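Local coordinates for peptide synthetase NRPS type II-PCP (Streptomyces verticillus, PDB 4NEO), which is a small helical peptidyl carrier protein of the peptide-synthetase type, a free-standing domain with a phosphopantetheine attachment site, at residues R11-A16 with H82-L87; A23-T28 with D32-H37. One frame throughout, in Å; residues are numbered along the deposited sequence. Where two conformers were deposited one is given.

Contact 1 (R11-A16 with H82-L87)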
# COMPACT_ATOMS: atom_id res chain seq x y z
N ARG A 11 3.37 -14.63 -6.91
CA ARG A 11 2.57 -13.60 -7.55
C ARG A 11 1.16 -13.53 -6.89
O ARG A 11 0.65 -12.48 -6.66
CB ARG A 11 2.43 -13.93 -9.04
CG ARG A 11 1.59 -12.94 -9.85
CD ARG A 11 1.56 -13.25 -11.36
NE ARG A 11 0.77 -14.44 -11.73
CZ ARG A 11 1.25 -15.57 -12.28
NH1 ARG A 11 0.42 -16.58 -12.57
NH2 ARG A 11 2.56 -15.72 -12.55
N THR A 12 0.56 -14.66 -6.63
CA THR A 12 -0.76 -14.71 -5.94
C THR A 12 -0.65 -14.08 -4.57
O THR A 12 -1.43 -13.18 -4.19
CB THR A 12 -1.24 -16.15 -5.86
OG1 THR A 12 -1.35 -16.62 -7.19
CG2 THR A 12 -2.59 -16.32 -5.11
N ARG A 13 0.35 -14.48 -3.81
CA ARG A 13 0.59 -13.84 -2.50
C ARG A 13 0.68 -12.33 -2.55
O ARG A 13 0.03 -11.59 -1.74
CB ARG A 13 1.86 -14.45 -1.91
CG ARG A 13 2.39 -13.70 -0.72
CD ARG A 13 3.63 -14.41 -0.18
NE ARG A 13 3.97 -13.76 1.08
CZ ARG A 13 4.82 -14.25 1.99
NH1 ARG A 13 4.99 -13.57 3.13
NH2 ARG A 13 5.51 -15.36 1.75
N ARG A 14 1.48 -11.81 -3.48
CA ARG A 14 1.68 -10.38 -3.58
C ARG A 14 0.42 -9.64 -4.07
O ARG A 14 0.11 -8.57 -3.55
CB ARG A 14 2.86 -10.01 -4.54
CG ARG A 14 3.43 -8.61 -4.29
CD ARG A 14 4.09 -7.94 -5.52
NE ARG A 14 3.07 -7.63 -6.52
CZ ARG A 14 2.47 -6.46 -6.73
NH1 ARG A 14 2.82 -5.31 -6.16
NH2 ARG A 14 1.53 -6.45 -7.65
N ARG A 15 -0.27 -10.17 -5.09
CA ARG A 15 -1.52 -9.53 -5.57
C ARG A 15 -2.58 -9.46 -4.47
O ARG A 15 -3.29 -8.48 -4.41
CB ARG A 15 -2.13 -10.24 -6.78
CG ARG A 15 -1.37 -9.87 -8.02
CD ARG A 15 -1.80 -10.73 -9.20
NE ARG A 15 -1.16 -10.31 -10.43
CZ ARG A 15 -1.25 -10.97 -11.59
NH1 ARG A 15 -0.62 -10.50 -12.67
NH2 ARG A 15 -1.95 -12.10 -11.67
N ALA A 16 -2.63 -10.45 -3.59
CA ALA A 16 -3.58 -10.40 -2.49
C ALA A 16 -3.25 -9.25 -1.57
O ALA A 16 -4.16 -8.52 -1.15
CB ALA A 16 -3.60 -11.70 -1.70
N HIS A 82 7.43 -3.06 -1.53
CA HIS A 82 8.38 -2.65 -0.46
C HIS A 82 7.98 -3.27 0.88
O HIS A 82 8.81 -3.43 1.80
CB HIS A 82 8.32 -1.12 -0.30
CG HIS A 82 9.63 -0.38 -0.38
ND1 HIS A 82 10.63 -0.67 -1.28
CD2 HIS A 82 10.05 0.75 0.27
CE1 HIS A 82 11.62 0.19 -1.16
NE2 HIS A 82 11.29 1.06 -0.22
N VAL A 83 6.68 -3.51 1.07
CA VAL A 83 6.21 -4.26 2.23
C VAL A 83 6.43 -5.76 1.99
O VAL A 83 6.93 -6.41 2.84
CB VAL A 83 4.73 -3.95 2.55
CG1 VAL A 83 4.20 -4.88 3.61
CG2 VAL A 83 4.52 -2.48 2.90
N HIS A 84 6.04 -6.31 0.84
CA HIS A 84 6.09 -7.79 0.52
C HIS A 84 7.47 -8.37 0.60
O HIS A 84 7.60 -9.63 0.80
CB HIS A 84 5.42 -8.12 -0.89
CG HIS A 84 5.58 -9.55 -1.39
ND1 HIS A 84 4.75 -10.60 -1.02
CD2 HIS A 84 6.46 -10.08 -2.28
CE1 HIS A 84 5.13 -11.71 -1.64
NE2 HIS A 84 6.16 -11.42 -2.42
N ALA A 85 8.45 -7.46 0.44
CA ALA A 85 9.90 -7.69 0.58
C ALA A 85 10.27 -7.90 2.02
O ALA A 85 10.91 -8.90 2.38
CB ALA A 85 10.73 -6.51 0.03
N THR A 86 9.90 -6.93 2.84
CA THR A 86 10.11 -6.99 4.29
C THR A 86 9.64 -8.34 4.91
O THR A 86 10.38 -9.07 5.59
CB THR A 86 9.34 -5.82 4.89
OG1 THR A 86 9.98 -4.61 4.46
CG2 THR A 86 9.25 -5.93 6.41
N LEU A 87 8.40 -8.69 4.60
CA LEU A 87 7.87 -10.02 4.90
C LEU A 87 8.58 -11.24 4.17
O LEU A 87 8.14 -12.37 4.37
CB LEU A 87 6.32 -10.06 4.64
CG LEU A 87 5.32 -8.87 4.79
CD1 LEU A 87 3.90 -9.29 4.33
CD2 LEU A 87 5.34 -8.20 6.19
O HOH W 1 2.66 -10.86 1.50
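The imidazole of His84 has Arg14 over one face and Arg13 at its edge, the two arginines being neighbours on the first helix of this small helical-bundle carrier protein, while His84 sits near the end of the last helix. Arg14 CG sits 3.9 Å from the centroid of the His84 ring, 19° off its normal, a CH-pi contact offset toward the rim; its nearest ring atom is His84 CG at 3.7 Å. CG anti to the backbone N (chi1 -159°) lays the Arg14 chain across the ring; the bend at chi3 then carries its guanidinium away to salt bridges with Glu18 and Asp81. Arg13 CG lies in the ring plane at the edge, and CD, near that plane, comes 3.4 Å from His84 CE1; the Arg13 guanidinium stands nearly perpendicular to the imidazole, 88° apart. Beyond it, Arg13 NH1 lies 3.6 Å from Leu87 O, an approach without a hydrogen bond. The contact is at the surface and joins the two helices near the chain ends, where Arg14 and His84 are the closest pair along the backbones. A single water lies in both the guanidinium plane and the ring plane, accepting from Arg13 NE at 3.2 Å and hydrogen-bonded to His84 ND1 at 3.3 Å.

Contact 2 (A23-T28 with D32-H37); sequences AIWAET and DSVGPH
Ala26 and Ser33 bring the backbones closest, their CA atoms 4.9 Å apart, where the chain, extended at Ser33 and Val34, passes the last turns of helix 7-28 without a hydrogen bond between the two segments. The small methyl of Ala26 is consistent with this close approach: its CB points at the loop and meets the backbone of Ser33 first, 3.7 Å from Ser33 CA, with Asp32 O farther off at 4.3 Å. Ser33 and Asp32 direct their own side chains away from the helix, leaving their main chain to face it. Val34 turns the other way and divides its two methyls between neighbouring helix residues. Its CG2 lies against the helix backbone, 3.8 Å from Ala26 CA and 4.1 Å from Ala26 CB. The other branch, CG1, is anti to the backbone N (chi1 155°) and reaches toward the indole of Trp25, coming within 4.2 Å of Trp25 CE3 on the six-membered ring. It approaches that ring obliquely, and the two side chains cross at about a right angle. The side-chain touches of Val34 with Trp25 and Ala26 are apolar, and all three residues are buried. At the end of the helix, Thr28 OG1 donates to Ile24 O at 2.7 Å; Thr28 N uses the same carbonyl from the opposite face of its plane, so one oxygen takes two bonds from one residue. The arrangement folds the long loop of the carrier-protein domain back over the helix that precedes it. Trp25 and Val34 both continue onto Val76 of helix 76-86 and onto Leu43 in the loop, Ile24 packs on helix 54-61, and Pro36 bonds through its backbone to Ala77, tying the loop to the start of the last helix.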
# COMPACT_ATOMS: atom_id res chain seq x y z
N ALA A 23 -7.41 -1.05 -1.19
CA ALA A 23 -8.66 -0.75 -0.52
C ALA A 23 -8.45 0.22 0.62
O ALA A 23 -9.27 1.10 0.83
CB ALA A 23 -9.30 -2.03 -0.01
N ILE A 24 -7.34 0.08 1.36
CA ILE A 24 -6.97 1.04 2.43
C ILE A 24 -6.77 2.45 1.90
O ILE A 24 -7.30 3.40 2.46
CB ILE A 24 -5.72 0.55 3.20
CG1 ILE A 24 -6.07 -0.64 4.07
CG2 ILE A 24 -5.09 1.65 4.04
CD1 ILE A 24 -4.84 -1.36 4.60
N TRP A 25 -5.99 2.58 0.81
CA TRP A 25 -5.84 3.87 0.14
C TRP A 25 -7.19 4.47 -0.29
O TRP A 25 -7.44 5.66 -0.14
CB TRP A 25 -4.96 3.75 -1.13
CG TRP A 25 -3.48 3.58 -0.91
CD1 TRP A 25 -2.86 2.77 -0.04
CD2 TRP A 25 -2.44 4.26 -1.62
NE1 TRP A 25 -1.50 2.90 -0.13
CE2 TRP A 25 -1.21 3.81 -1.10
CE3 TRP A 25 -2.44 5.21 -2.64
CZ2 TRP A 25 0.02 4.25 -1.58
CZ3 TRP A 25 -1.21 5.68 -3.11
CH2 TRP A 25 -0.00 5.20 -2.57
N ALA A 26 -8.02 3.66 -0.91
CA ALA A 26 -9.27 4.16 -1.45
C ALA A 26 -10.14 4.66 -0.34
O ALA A 26 -10.72 5.73 -0.46
CB ALA A 26 -10.01 3.07 -2.22
N GLU A 27 -10.26 3.87 0.73
CA GLU A 27 -11.08 4.24 1.88
C GLU A 27 -10.55 5.48 2.50
O GLU A 27 -11.31 6.37 2.80
CB GLU A 27 -11.07 3.17 2.97
CG GLU A 27 -11.80 1.90 2.60
CD GLU A 27 -11.71 0.84 3.68
OE1 GLU A 27 -11.94 1.20 4.87
OE2 GLU A 27 -11.42 -0.34 3.32
N THR A 28 -9.25 5.56 2.68
CA THR A 28 -8.67 6.72 3.33
C THR A 28 -8.83 7.98 2.50
O THR A 28 -9.06 9.04 3.06
CB THR A 28 -7.18 6.52 3.63
OG1 THR A 28 -7.01 5.31 4.40
CG2 THR A 28 -6.62 7.76 4.38
N ASP A 32 -13.89 5.33 -4.67
CA ASP A 32 -14.46 4.00 -4.81
C ASP A 32 -13.33 2.99 -4.96
O ASP A 32 -13.42 1.87 -4.48
CB ASP A 32 -15.40 3.94 -6.01
CG ASP A 32 -16.66 4.79 -5.80
OD1 ASP A 32 -16.81 5.38 -4.71
OD2 ASP A 32 -17.48 4.86 -6.73
N SER A 33 -12.27 3.41 -5.63
CA SER A 33 -11.08 2.60 -5.73
C SER A 33 -9.91 3.44 -6.22
O SER A 33 -10.07 4.58 -6.69
CB SER A 33 -11.27 1.45 -6.70
OG SER A 33 -11.52 1.99 -7.99
N VAL A 34 -8.75 2.82 -6.09
CA VAL A 34 -7.49 3.43 -6.44
C VAL A 34 -6.72 2.39 -7.29
O VAL A 34 -6.65 1.20 -6.92
CB VAL A 34 -6.74 3.75 -5.15
CG1 VAL A 34 -5.25 3.80 -5.40
CG2 VAL A 34 -7.26 5.06 -4.58
N GLY A 35 -6.18 2.85 -8.41
CA GLY A 35 -5.33 1.99 -9.28
C GLY A 35 -3.92 1.70 -8.67
O GLY A 35 -3.40 2.50 -7.90
N PRO A 36 -3.32 0.56 -9.03
CA PRO A 36 -2.03 0.17 -8.47
C PRO A 36 -0.85 1.15 -8.74
O PRO A 36 0.08 1.17 -7.94
CB PRO A 36 -1.77 -1.21 -9.10
CG PRO A 36 -2.59 -1.26 -10.35
CD PRO A 36 -3.68 -0.22 -10.23
N HIS A 37 -0.92 1.96 -9.80
CA HIS A 37 0.19 2.83 -10.20
C HIS A 37 -0.11 4.29 -10.12
O HIS A 37 0.67 5.10 -10.64
CB HIS A 37 0.68 2.45 -11.60
CG HIS A 37 1.05 1.03 -11.68
ND1 HIS A 37 2.12 0.52 -10.97
CD2 HIS A 37 0.45 -0.02 -12.27
CE1 HIS A 37 2.16 -0.80 -11.13
NE2 HIS A 37 1.15 -1.15 -11.90

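In the fold
Helix 7-28 is shared by both contacts: contact 1 uses its N-terminal part and contact 2 its C-terminal end. Their centres are about 17 Å apart, on opposite sides of the chain's centre, and their nearest atoms remain about 6 Å from each other. Along the sequence, both halves of contact 2 fall between those of contact 1. Contact 2 is local, folding the loop back immediately after the helix, whereas contact 1 is long-range and brings helix 76-86 against the first helix near the chain ends. Helix 76-86 also receives Trp25 and Val34, so it links the surface pairing of contact 1 with the buried apolar packing of contact 2 in one compact helical domain.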